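PDB 3VOV: glucokinase from Thermus thermophilus, which catalyses the phosphorylation of hexose sugars such as glucose, as a zinc-containing sugar kinase of the ROK family. Local coordinates for residues B[42-47]-B[92-97]; B[58-63]-B[291-296]; B[196-199]-B[205-208]; B[130-135]-B[223-228]. One frame throughout, in Å; residues are numbered along the deposited sequence.

Contact 1: residues B[42-47]-B[92-97]; sequences ALAEAA and RILEEA
Leu-94 reaches out from helix 90-98 and lays its CD2 methyl over the backbone of Ala-44 on helix 36-54, 3.9 Å from Ala-44 N. The same methyl lies 4.1 Å from Ala-44 CB and 4.3 Å from Leu-43 CB, so that one methyl touches two consecutive residues. Its first torsion is unstaggered (chi1 -120°), with CG eclipsing the hydrogen on CA; this swings the isobutyl end toward helix 36-54, though its CB does not itself point there. Leucine suits the place because it is long enough to bridge the axes of 42-47 and 92-97, 9.9 Å apart at closest approach and crossing at -43°. Three residues on from Leu-94 in its helix, Ala-97 sets its CB against Ala-44 CB, 4.1 Å away, and their small size allows the CA atoms to come within 6.6 Å. On the far flank of helix 90-98, Arg-92 NH2 forms a salt bridge with Glu-95 OE1 at 2.9 Å, a bent bond tilted from both group planes. Glu-95 OE2 turns to Val-102 N, at the start of the next strand. Both helices cover one face of the first five-stranded sheet: Leu-43 and Leu-94 rest on Leu-63 of strand 61-65, Leu-94 also on Leu-6 of strand 3-8, and Leu-43 on Ile-13 of strand 12-18.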
loop_
_atom_site.group_PDB
_atom_site.type_symbol
_atom_site.label_atom_id
_atom_site.label_comp_id
_atom_site.label_asym_id
_atom_site.label_seq_id
_atom_site.Cartn_x
_atom_site.Cartn_y
_atom_site.Cartn_z
ATOM N N ALA B 42 -24.311 40.692 -8.615
ATOM C CA ALA B 42 -24.559 40.432 -7.203
ATOM C C ALA B 42 -23.322 40.714 -6.349
ATOM O O ALA B 42 -23.444 41.252 -5.259
ATOM C CB ALA B 42 -25.020 38.997 -6.986
ATOM N N LEU B 43 -22.150 40.323 -6.842
ATOM C CA LEU B 43 -20.875 40.592 -6.151
ATOM C C LEU B 43 -20.622 42.091 -5.979
ATOM O O LEU B 43 -20.290 42.553 -4.869
ATOM C CB LEU B 43 -19.707 39.911 -6.897
ATOM C CG LEU B 43 -19.621 38.350 -6.762
ATOM C CD1 LEU B 43 -18.592 37.742 -7.768
ATOM C CD2 LEU B 43 -19.308 37.908 -5.323
ATOM N N ALA B 44 -20.791 42.860 -7.053
ATOM C CA ALA B 44 -20.577 44.312 -6.998
ATOM C C ALA B 44 -21.567 44.991 -6.024
ATOM O O ALA B 44 -21.188 45.868 -5.256
ATOM C CB ALA B 44 -20.706 44.913 -8.405
ATOM N N GLU B 45 -22.833 44.584 -6.086
ATOM C CA GLU B 45 -23.865 45.115 -5.223
ATOM C C GLU B 45 -23.569 44.778 -3.772
ATOM O O GLU B 45 -23.753 45.621 -2.900
ATOM C CB GLU B 45 -25.237 44.557 -5.622
ATOM C CG GLU B 45 -25.797 45.259 -6.869
ATOM C CD GLU B 45 -26.980 44.512 -7.523
ATOM O OE1 GLU B 45 -27.515 43.516 -6.937
ATOM O OE2 GLU B 45 -27.365 44.951 -8.640
ATOM N N ALA B 46 -23.110 43.555 -3.518
ATOM C CA ALA B 46 -22.824 43.125 -2.133
ATOM C C ALA B 46 -21.664 43.932 -1.618
ATOM O O ALA B 46 -21.700 44.380 -0.453
ATOM C CB ALA B 46 -22.539 41.590 -2.023
ATOM N N ALA B 47 -20.654 44.140 -2.477
ATOM C CA ALA B 47 -19.546 45.031 -2.145
ATOM C C ALA B 47 -20.043 46.425 -1.727
ATOM O O ALA B 47 -19.690 46.926 -0.647
ATOM C CB ALA B 47 -18.544 45.116 -3.317
ATOM N N ARG B 92 -11.731 41.134 -14.295
ATOM C CA ARG B 92 -11.888 42.389 -15.064
ATOM C C ARG B 92 -13.292 42.943 -14.943
ATOM O O ARG B 92 -13.473 44.133 -14.826
ATOM C CB ARG B 92 -11.524 42.182 -16.533
ATOM C CG ARG B 92 -10.037 42.185 -16.795
ATOM C CD ARG B 92 -9.355 43.511 -16.419
ATOM N NE ARG B 92 -7.966 43.389 -16.826
ATOM C CZ ARG B 92 -6.954 43.026 -16.037
ATOM N NH1 ARG B 92 -5.739 42.914 -16.564
ATOM N NH2 ARG B 92 -7.127 42.860 -14.716
ATOM N N ILE B 93 -14.283 42.065 -14.987
ATOM C CA ILE B 93 -15.646 42.486 -14.926
ATOM C C ILE B 93 -15.843 43.187 -13.589
ATOM O O ILE B 93 -16.371 44.307 -13.534
ATOM C CB ILE B 93 -16.581 41.286 -15.050
ATOM C CG1 ILE B 93 -16.538 40.714 -16.471
ATOM C CG2 ILE B 93 -18.007 41.707 -14.764
ATOM C CD1 ILE B 93 -17.173 39.367 -16.607
ATOM N N LEU B 94 -15.393 42.556 -12.503
ATOM C CA LEU B 94 -15.546 43.176 -11.197
ATOM C C LEU B 94 -14.805 44.483 -11.080
ATOM O O LEU B 94 -15.319 45.399 -10.497
ATOM C CB LEU B 94 -15.118 42.234 -10.057
ATOM C CG LEU B 94 -16.159 41.850 -8.995
ATOM C CD1 LEU B 94 -15.496 41.216 -7.752
ATOM C CD2 LEU B 94 -17.183 42.914 -8.598
ATOM N N GLU B 95 -13.589 44.553 -11.612
ATOM C CA GLU B 95 -12.819 45.766 -11.584
ATOM C C GLU B 95 -13.579 46.857 -12.333
ATOM O O GLU B 95 -13.624 48.016 -11.904
ATOM C CB GLU B 95 -11.442 45.548 -12.250
ATOM C CG GLU B 95 -10.520 44.647 -11.380
ATOM C CD GLU B 95 -9.119 44.460 -11.909
ATOM O OE1 GLU B 95 -8.899 44.585 -13.130
ATOM O OE2 GLU B 95 -8.210 44.184 -11.085
ATOM N N GLU B 96 -14.147 46.514 -13.483
ATOM C CA GLU B 96 -14.845 47.559 -14.259
ATOM C C GLU B 96 -16.077 48.078 -13.518
ATOM O O GLU B 96 -16.291 49.281 -13.441
ATOM C CB GLU B 96 -15.158 47.067 -15.677
ATOM C CG GLU B 96 -13.838 46.852 -16.513
ATOM C CD GLU B 96 -13.214 48.171 -16.967
ATOM O OE1 GLU B 96 -13.958 49.144 -17.145
ATOM O OE2 GLU B 96 -11.992 48.250 -17.154
ATOM N N ALA B 97 -16.856 47.178 -12.925
ATOM C CA ALA B 97 -18.078 47.544 -12.187
ATOM C C ALA B 97 -17.814 48.409 -10.942
ATOM O O ALA B 97 -18.567 49.288 -10.579
ATOM C CB ALA B 97 -18.802 46.274 -11.778
#

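Contact 2: residues B[58-63]-B[291-296]; sequences GEAIGL and LTAYLE
The CB of Ala-293, on helix 284-299, presses against the peptide joining Ile-61 to Gly-62, 3.4 Å from Gly-62 N and 3.6 Å from Ile-61 C. Gly-62 suits this spot because, with no side chain, it lets the helix settle directly on the strand backbone; its CA lies only 4.6 Å from that of Ala-293. Alanine is the matching choice on the helix, a single methyl that fits against the strand. A second methyl closes the tight side: Ala-60 CB points to the helix and stands 4.1 Å from Ala-293 CB. The fit is looser around this close patch. Glu-296 starts toward the strand, but its end leads away to Arg-148, with which it makes a long, weak ion pair, while Tyr-294 points away and, partly exposed, touches Met-1. Ile-61 and Leu-63, both buried, point to the other face of the sheet. A strand with parallel neighbours on either side, 3-8 and 102-106, and helices on both faces of the sheet, here including the helix near the C-terminus, is the layered alpha/beta architecture of the actin-like ATPase fold.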
loop_
_atom_site.group_PDB
_atom_site.type_symbol
_atom_site.label_atom_id
_atom_site.label_comp_id
_atom_site.label_asym_id
_atom_site.label_seq_id
_atom_site.Cartn_x
_atom_site.Cartn_y
_atom_site.Cartn_z
ATOM N N GLY B 58 -13.691 50.576 0.383
ATOM C CA GLY B 58 -12.421 49.864 0.366
ATOM C C GLY B 58 -11.551 50.348 -0.778
ATOM O O GLY B 58 -12.068 50.801 -1.817
ATOM N N GLU B 59 -10.238 50.266 -0.625
ATOM C CA GLU B 59 -9.398 50.562 -1.781
ATOM C C GLU B 59 -9.039 49.412 -2.721
ATOM O O GLU B 59 -8.407 49.631 -3.762
ATOM C CB GLU B 59 -8.169 51.394 -1.437
ATOM C CG GLU B 59 -7.387 51.074 -0.226
ATOM C CD GLU B 59 -6.425 52.217 0.056
ATOM O OE1 GLU B 59 -6.878 53.261 0.571
ATOM O OE2 GLU B 59 -5.222 52.078 -0.248
ATOM N N ALA B 60 -9.480 48.203 -2.376
ATOM C CA ALA B 60 -9.269 47.027 -3.215
ATOM C C ALA B 60 -10.304 46.008 -2.792
ATOM O O ALA B 60 -10.882 46.107 -1.688
ATOM C CB ALA B 60 -7.877 46.457 -3.044
ATOM N N ILE B 61 -10.551 45.032 -3.670
ATOM C CA ILE B 61 -11.492 44.002 -3.331
ATOM C C ILE B 61 -10.753 42.658 -3.375
ATOM O O ILE B 61 -9.945 42.420 -4.288
ATOM C CB ILE B 61 -12.650 44.036 -4.327
ATOM C CG1 ILE B 61 -13.442 45.354 -4.152
ATOM C CG2 ILE B 61 -13.538 42.797 -4.180
ATOM C CD1 ILE B 61 -14.713 45.401 -4.960
ATOM N N GLY B 62 -10.993 41.805 -2.385
ATOM C CA GLY B 62 -10.475 40.438 -2.445
ATOM C C GLY B 62 -11.659 39.521 -2.630
ATOM O O GLY B 62 -12.701 39.707 -1.979
ATOM N N LEU B 63 -11.519 38.583 -3.562
ATOM C CA LEU B 63 -12.597 37.650 -3.920
ATOM C C LEU B 63 -12.142 36.202 -3.848
ATOM O O LEU B 63 -11.233 35.764 -4.617
ATOM C CB LEU B 63 -13.106 37.947 -5.338
ATOM C CG LEU B 63 -14.106 36.906 -5.918
ATOM C CD1 LEU B 63 -15.441 36.857 -5.111
ATOM C CD2 LEU B 63 -14.418 37.283 -7.403
ATOM N N LEU B 291 -8.160 39.605 3.542
ATOM C CA LEU B 291 -6.726 39.678 3.788
ATOM C C LEU B 291 -5.888 39.585 2.535
ATOM O O LEU B 291 -4.813 40.207 2.426
ATOM C CB LEU B 291 -6.288 38.569 4.709
ATOM C CG LEU B 291 -6.459 38.785 6.191
ATOM C CD1 LEU B 291 -6.425 37.362 6.812
ATOM C CD2 LEU B 291 -5.309 39.679 6.710
ATOM N N THR B 292 -6.360 38.805 1.578
ATOM C CA THR B 292 -5.699 38.768 0.261
ATOM C C THR B 292 -5.519 40.165 -0.298
ATOM O O THR B 292 -4.402 40.569 -0.637
ATOM C CB THR B 292 -6.466 37.800 -0.726
ATOM O OG1 THR B 292 -6.446 36.498 -0.157
ATOM C CG2 THR B 292 -5.831 37.739 -2.120
ATOM N N ALA B 293 -6.616 40.912 -0.401
ATOM C CA ALA B 293 -6.548 42.284 -0.951
ATOM C C ALA B 293 -5.723 43.206 -0.024
ATOM O O ALA B 293 -4.955 44.068 -0.472
ATOM C CB ALA B 293 -7.988 42.848 -1.138
ATOM N N TYR B 294 -5.905 43.050 1.275
ATOM C CA TYR B 294 -5.238 43.930 2.260
ATOM C C TYR B 294 -3.701 43.810 2.156
ATOM O O TYR B 294 -2.939 44.824 2.058
ATOM C CB TYR B 294 -5.741 43.567 3.680
ATOM C CG TYR B 294 -5.114 44.439 4.747
ATOM C CD1 TYR B 294 -3.909 44.092 5.355
ATOM C CD2 TYR B 294 -5.709 45.646 5.093
ATOM C CE1 TYR B 294 -3.325 44.945 6.358
ATOM C CE2 TYR B 294 -5.150 46.484 6.045
ATOM C CZ TYR B 294 -3.979 46.136 6.678
ATOM O OH TYR B 294 -3.487 47.028 7.598
ATOM N N LEU B 295 -3.226 42.568 2.179
ATOM C CA LEU B 295 -1.801 42.310 2.078
ATOM C C LEU B 295 -1.265 42.657 0.679
ATOM O O LEU B 295 -0.154 43.091 0.557
ATOM C CB LEU B 295 -1.472 40.854 2.465
ATOM C CG LEU B 295 -1.865 40.542 3.922
ATOM C CD1 LEU B 295 -1.828 39.039 4.206
ATOM C CD2 LEU B 295 -1.012 41.316 5.006
ATOM N N GLU B 296 -2.041 42.467 -0.378
ATOM C CA GLU B 296 -1.555 42.913 -1.677
ATOM C C GLU B 296 -1.352 44.414 -1.695
ATOM O O GLU B 296 -0.340 44.886 -2.180
ATOM C CB GLU B 296 -2.519 42.537 -2.801
ATOM C CG GLU B 296 -2.380 41.114 -3.217
ATOM C CD GLU B 296 -1.271 40.940 -4.266
ATOM O OE1 GLU B 296 -1.114 39.798 -4.728
ATOM O OE2 GLU B 296 -0.593 41.939 -4.638
#

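Contact 3: residues B[196-199]-B[205-208]; sequences RPVD and RLFQ
Arg-196 and Leu-206 approach from opposite directions across a helix-loop-helix connection with an N-cap, in which the loop after helix 183-194 leads into helix 200-208. The van der Waals contacts centre on Leu-206 CD1. This methyl sits 3.8 Å from Arg-196 NH2, oblique to the guanidinium, and makes an apolar pair with Val-198 CG1 at 4.5 Å. Leucine and valine suit the inner side of the connection, where Leu-206 also meets Phe-194 and Ala-214 of the two flanking helices, and Val-198 meets Ala-190. The polar part gathers round Glu-202, one turn earlier in the helix, whose OE2 pairs with Arg-196 NH1 and OE1 with Arg-205 NE. Arg-196 NH2 and Arg-205 NH2 are 4.6 Å apart, and the shared carboxylate probably offsets their like charges. Capping is the third kind of interaction: Asp-199, a favoured N-cap residue with its short carboxylate, accepts a bond at OD1 from Glu-202 N, so Glu-202 is tied to the loop through both its backbone and its side chain. The placing of Arg-196 follows from its torsions: CG stands between backbone N and carbonyl carbon (chi1 65°), and the chain then runs extended to NE. That sends the guanidinium alongside Val-198, one face over CG2, which lies 4.1 Å above the plane and offset toward the rim.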
loop_
_atom_site.group_PDB
_atom_site.type_symbol
_atom_site.label_atom_id
_atom_site.label_comp_id
_atom_site.label_asym_id
_atom_site.label_seq_id
_atom_site.Cartn_x
_atom_site.Cartn_y
_atom_site.Cartn_z
ATOM N N ARG B 196 -26.272 0.418 1.375
ATOM C CA ARG B 196 -27.389 1.362 1.355
ATOM C C ARG B 196 -26.789 2.779 1.438
ATOM O O ARG B 196 -25.623 2.918 1.831
ATOM C CB ARG B 196 -28.315 1.136 2.551
ATOM C CG ARG B 196 -27.644 1.424 3.879
ATOM C CD ARG B 196 -28.589 1.252 5.043
ATOM N NE ARG B 196 -27.869 0.991 6.291
ATOM C CZ ARG B 196 -27.692 1.886 7.252
ATOM N NH1 ARG B 196 -28.180 3.108 7.116
ATOM N NH2 ARG B 196 -27.041 1.556 8.358
ATOM N N PRO B 197 -27.554 3.820 1.036
ATOM C CA PRO B 197 -26.984 5.170 1.139
ATOM C C PRO B 197 -26.662 5.579 2.578
ATOM O O PRO B 197 -27.513 5.516 3.457
ATOM C CB PRO B 197 -28.046 6.052 0.507
ATOM C CG PRO B 197 -28.798 5.071 -0.473
ATOM C CD PRO B 197 -28.881 3.827 0.375
ATOM N N VAL B 198 -25.401 5.921 2.823
ATOM C CA VAL B 198 -24.995 6.374 4.146
ATOM C C VAL B 198 -24.271 7.668 3.987
ATOM O O VAL B 198 -23.204 7.717 3.327
ATOM C CB VAL B 198 -24.063 5.377 4.828
ATOM C CG1 VAL B 198 -23.595 5.905 6.235
ATOM C CG2 VAL B 198 -24.744 3.984 4.933
ATOM N N ASP B 199 -24.804 8.727 4.587
ATOM C CA ASP B 199 -24.119 10.001 4.541
ATOM C C ASP B 199 -23.284 10.149 5.792
ATOM O O ASP B 199 -23.335 9.273 6.663
ATOM C CB ASP B 199 -25.086 11.188 4.293
ATOM C CG ASP B 199 -26.129 11.345 5.379
ATOM O OD1 ASP B 199 -25.985 10.743 6.468
ATOM O OD2 ASP B 199 -27.104 12.083 5.126
ATOM N N ARG B 205 -23.231 8.652 13.415
ATOM C CA ARG B 205 -24.169 8.046 14.387
ATOM C C ARG B 205 -23.802 6.571 14.593
ATOM O O ARG B 205 -23.651 6.114 15.726
ATOM C CB ARG B 205 -25.624 8.171 13.872
ATOM C CG ARG B 205 -26.640 7.220 14.564
ATOM C CD ARG B 205 -28.043 7.203 13.923
ATOM N NE ARG B 205 -28.161 6.197 12.861
ATOM C CZ ARG B 205 -28.116 4.874 13.036
ATOM N NH1 ARG B 205 -27.928 4.335 14.243
ATOM N NH2 ARG B 205 -28.258 4.074 11.980
ATOM N N LEU B 206 -23.630 5.843 13.489
ATOM C CA LEU B 206 -23.187 4.455 13.539
ATOM C C LEU B 206 -21.879 4.282 14.315
ATOM O O LEU B 206 -21.734 3.353 15.131
ATOM C CB LEU B 206 -23.063 3.892 12.124
ATOM C CG LEU B 206 -24.357 3.542 11.377
ATOM C CD1 LEU B 206 -24.080 3.410 9.909
ATOM C CD2 LEU B 206 -24.998 2.253 11.973
ATOM N N PHE B 207 -20.935 5.188 14.066
ATOM C CA PHE B 207 -19.667 5.219 14.789
ATOM C C PHE B 207 -19.878 5.385 16.310
ATOM O O PHE B 207 -19.362 4.588 17.144
ATOM C CB PHE B 207 -18.760 6.336 14.235
ATOM C CG PHE B 207 -17.410 6.430 14.928
ATOM C CD1 PHE B 207 -16.298 5.792 14.400
ATOM C CD2 PHE B 207 -17.260 7.148 16.102
ATOM C CE1 PHE B 207 -15.051 5.889 15.001
ATOM C CE2 PHE B 207 -16.015 7.232 16.735
ATOM C CZ PHE B 207 -14.898 6.582 16.170
ATOM N N GLN B 208 -20.625 6.424 16.674
ATOM C CA GLN B 208 -20.909 6.693 18.082
ATOM C C GLN B 208 -21.689 5.530 18.754
ATOM O O GLN B 208 -21.463 5.232 19.914
ATOM C CB GLN B 208 -21.604 8.058 18.260
ATOM C CG GLN B 208 -20.699 9.263 17.985
ATOM C CD GLN B 208 -19.677 9.623 19.101
ATOM O OE1 GLN B 208 -18.799 8.811 19.487
ATOM N NE2 GLN B 208 -19.728 10.886 19.550
#

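Contact 4: residues B[130-135]-B[223-228]; sequences LTVSTG and RYVGIG
Val-225 carries the helix side of this contact, pointing from helix 212-236 at Leu-130 and Val-132 on strand 127-132. Its CB points toward the strand but stops short of it, and the two methyls beyond do the touching. CG1, anti to the backbone N (chi1 174°), reaches Leu-130 CD2 at 3.8 Å, the closest approach between the segments. CG2, beside the backbone N instead, turns to the other strand residue and lies 4.4 Å from Val-132 CG2. One branched side chain thus spans two residues that, being two apart in a strand, face the same way. The leucine comes across the valine at a slant. Its greater length carries CD2 across to the helix, while the shorter, beta-branched Val-132, a residue well suited to extended backbone, keeps a looser touch. Helix 212-236 packs on the second five-stranded mixed sheet, consistent with the helix-on-sheet layering of actin-like ATPase domains; Leu-130 bonds through its backbone to Val-242 and Gly-244 of neighbouring strand 240-244. Leu-177 and Ala-181 of helix 177-181, and Tyr-255 and Leu-259 of helix 253-265, also lie against Val-225. The helix also faces the assembly, since Tyr-224 OH is hydrogen-bonded to Gly-165 O of a third subunit and Ile-227 packs on Thr-161 of a second. Between the segments themselves the touching atoms are all buried methyls. Their attraction is therefore hydrophobic burial and dispersion, which depends on close fit of shape and lacks the directionality of a hydrogen bond.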
loop_
_atom_site.group_PDB
_atom_site.type_symbol
_atom_site.label_atom_id
_atom_site.label_comp_id
_atom_site.label_asym_id
_atom_site.label_seq_id
_atom_site.Cartn_x
_atom_site.Cartn_y
_atom_site.Cartn_z
ATOM N N LEU B 130 -5.340 22.528 6.409
ATOM C CA LEU B 130 -6.088 21.510 5.656
ATOM C C LEU B 130 -7.522 21.613 6.039
ATOM O O LEU B 130 -7.833 21.812 7.211
ATOM C CB LEU B 130 -5.582 20.108 6.023
ATOM C CG LEU B 130 -6.017 18.984 5.064
ATOM C CD1 LEU B 130 -5.135 19.026 3.831
ATOM C CD2 LEU B 130 -5.925 17.597 5.771
ATOM N N THR B 131 -8.404 21.567 5.054
ATOM C CA THR B 131 -9.831 21.572 5.355
ATOM C C THR B 131 -10.448 20.296 4.841
ATOM O O THR B 131 -10.358 19.995 3.646
ATOM C CB THR B 131 -10.567 22.845 4.779
ATOM O OG1 THR B 131 -11.983 22.664 4.863
ATOM C CG2 THR B 131 -10.153 23.114 3.360
ATOM N N VAL B 132 -11.078 19.554 5.755
ATOM C CA VAL B 132 -11.824 18.345 5.399
ATOM C C VAL B 132 -13.318 18.655 5.416
ATOM O O VAL B 132 -13.912 18.907 6.451
ATOM C CB VAL B 132 -11.474 17.156 6.380
ATOM C CG1 VAL B 132 -12.125 15.835 5.938
ATOM C CG2 VAL B 132 -9.969 16.986 6.439
ATOM N N SER B 133 -13.906 18.649 4.239
ATOM C CA SER B 133 -15.321 18.862 4.063
ATOM C C SER B 133 -15.791 17.818 3.043
ATOM O O SER B 133 -15.426 16.646 3.116
ATOM C CB SER B 133 -15.534 20.287 3.502
ATOM O OG SER B 133 -16.905 20.586 3.365
ATOM N N THR B 134 -16.623 18.244 2.106
ATOM C CA THR B 134 -17.074 17.419 1.017
ATOM C C THR B 134 -15.852 16.863 0.253
ATOM O O THR B 134 -15.792 15.667 -0.040
ATOM C CB THR B 134 -17.984 18.264 0.074
ATOM O OG1 THR B 134 -19.267 18.446 0.709
ATOM C CG2 THR B 134 -18.231 17.509 -1.166
ATOM N N GLY B 135 -14.911 17.771 -0.064
ATOM C CA GLY B 135 -13.592 17.462 -0.605
ATOM C C GLY B 135 -12.513 17.727 0.453
ATOM O O GLY B 135 -12.831 18.110 1.584
ATOM N N ARG B 223 -6.678 8.359 10.360
ATOM C CA ARG B 223 -5.235 8.123 10.274
ATOM C C ARG B 223 -4.594 8.650 8.964
ATOM O O ARG B 223 -3.446 9.084 8.989
ATOM C CB ARG B 223 -4.914 6.617 10.417
ATOM C CG ARG B 223 -5.313 6.006 11.827
ATOM C CD ARG B 223 -4.642 4.641 12.022
ATOM N NE ARG B 223 -5.171 3.689 11.064
ATOM C CZ ARG B 223 -6.327 3.043 11.207
ATOM N NH1 ARG B 223 -7.061 3.197 12.312
ATOM N NH2 ARG B 223 -6.720 2.218 10.255
ATOM N N TYR B 224 -5.287 8.524 7.823
ATOM C CA TYR B 224 -4.719 9.026 6.557
ATOM C C TYR B 224 -4.540 10.532 6.615
ATOM O O TYR B 224 -3.573 11.071 6.072
ATOM C CB TYR B 224 -5.573 8.645 5.349
ATOM C CG TYR B 224 -5.274 7.231 4.831
ATOM C CD1 TYR B 224 -3.980 6.873 4.426
ATOM C CD2 TYR B 224 -6.283 6.295 4.721
ATOM C CE1 TYR B 224 -3.709 5.558 3.906
ATOM C CE2 TYR B 224 -6.046 4.992 4.241
ATOM C CZ TYR B 224 -4.767 4.635 3.872
ATOM O OH TYR B 224 -4.577 3.392 3.398
ATOM N N VAL B 225 -5.456 11.217 7.302
ATOM C CA VAL B 225 -5.304 12.674 7.468
ATOM C C VAL B 225 -4.053 12.942 8.314
ATOM O O VAL B 225 -3.248 13.774 7.934
ATOM C CB VAL B 225 -6.543 13.335 8.079
ATOM C CG1 VAL B 225 -6.247 14.832 8.354
ATOM C CG2 VAL B 225 -7.768 13.184 7.106
ATOM N N GLY B 226 -3.884 12.211 9.425
ATOM C CA GLY B 226 -2.699 12.337 10.257
ATOM C C GLY B 226 -1.420 12.062 9.494
ATOM O O GLY B 226 -0.397 12.778 9.628
ATOM N N ILE B 227 -1.444 11.006 8.686
ATOM C CA ILE B 227 -0.268 10.657 7.915
ATOM C C ILE B 227 0.030 11.727 6.868
ATOM O O ILE B 227 1.216 12.063 6.629
ATOM C CB ILE B 227 -0.432 9.265 7.206
ATOM C CG1 ILE B 227 -0.478 8.147 8.253
ATOM C CG2 ILE B 227 0.746 9.013 6.198
ATOM C CD1 ILE B 227 -0.891 6.753 7.631
ATOM N N GLY B 228 -1.015 12.217 6.192
ATOM C CA GLY B 228 -0.795 13.193 5.107
ATOM C C GLY B 228 -0.240 14.506 5.660
ATOM O O GLY B 228 0.670 15.086 5.097
#

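Contacts 1 and 2 belong to one layered unit: their centres are 14 Å apart, and they meet through strand 61-65, where Leu-63 CD1 lies 4.0 Å from Leu-43 CD2. Contacts 3 and 4 lie on the opposite side of the chain's centre, 19 Å apart between centres and about 9 Å between nearest atoms, joined by the succession of helix 200-208 and helix 212-236. Contact 4 is the nearer of these to the first pair, about 14 Å from contact 2 between nearest atoms. It also lies closest to the zinc site of His-159, Cys-169, Cys-171 and Cys-176, the Leu-130 side chain being about 12 Å from a zinc ion; the other contacts are remote from it.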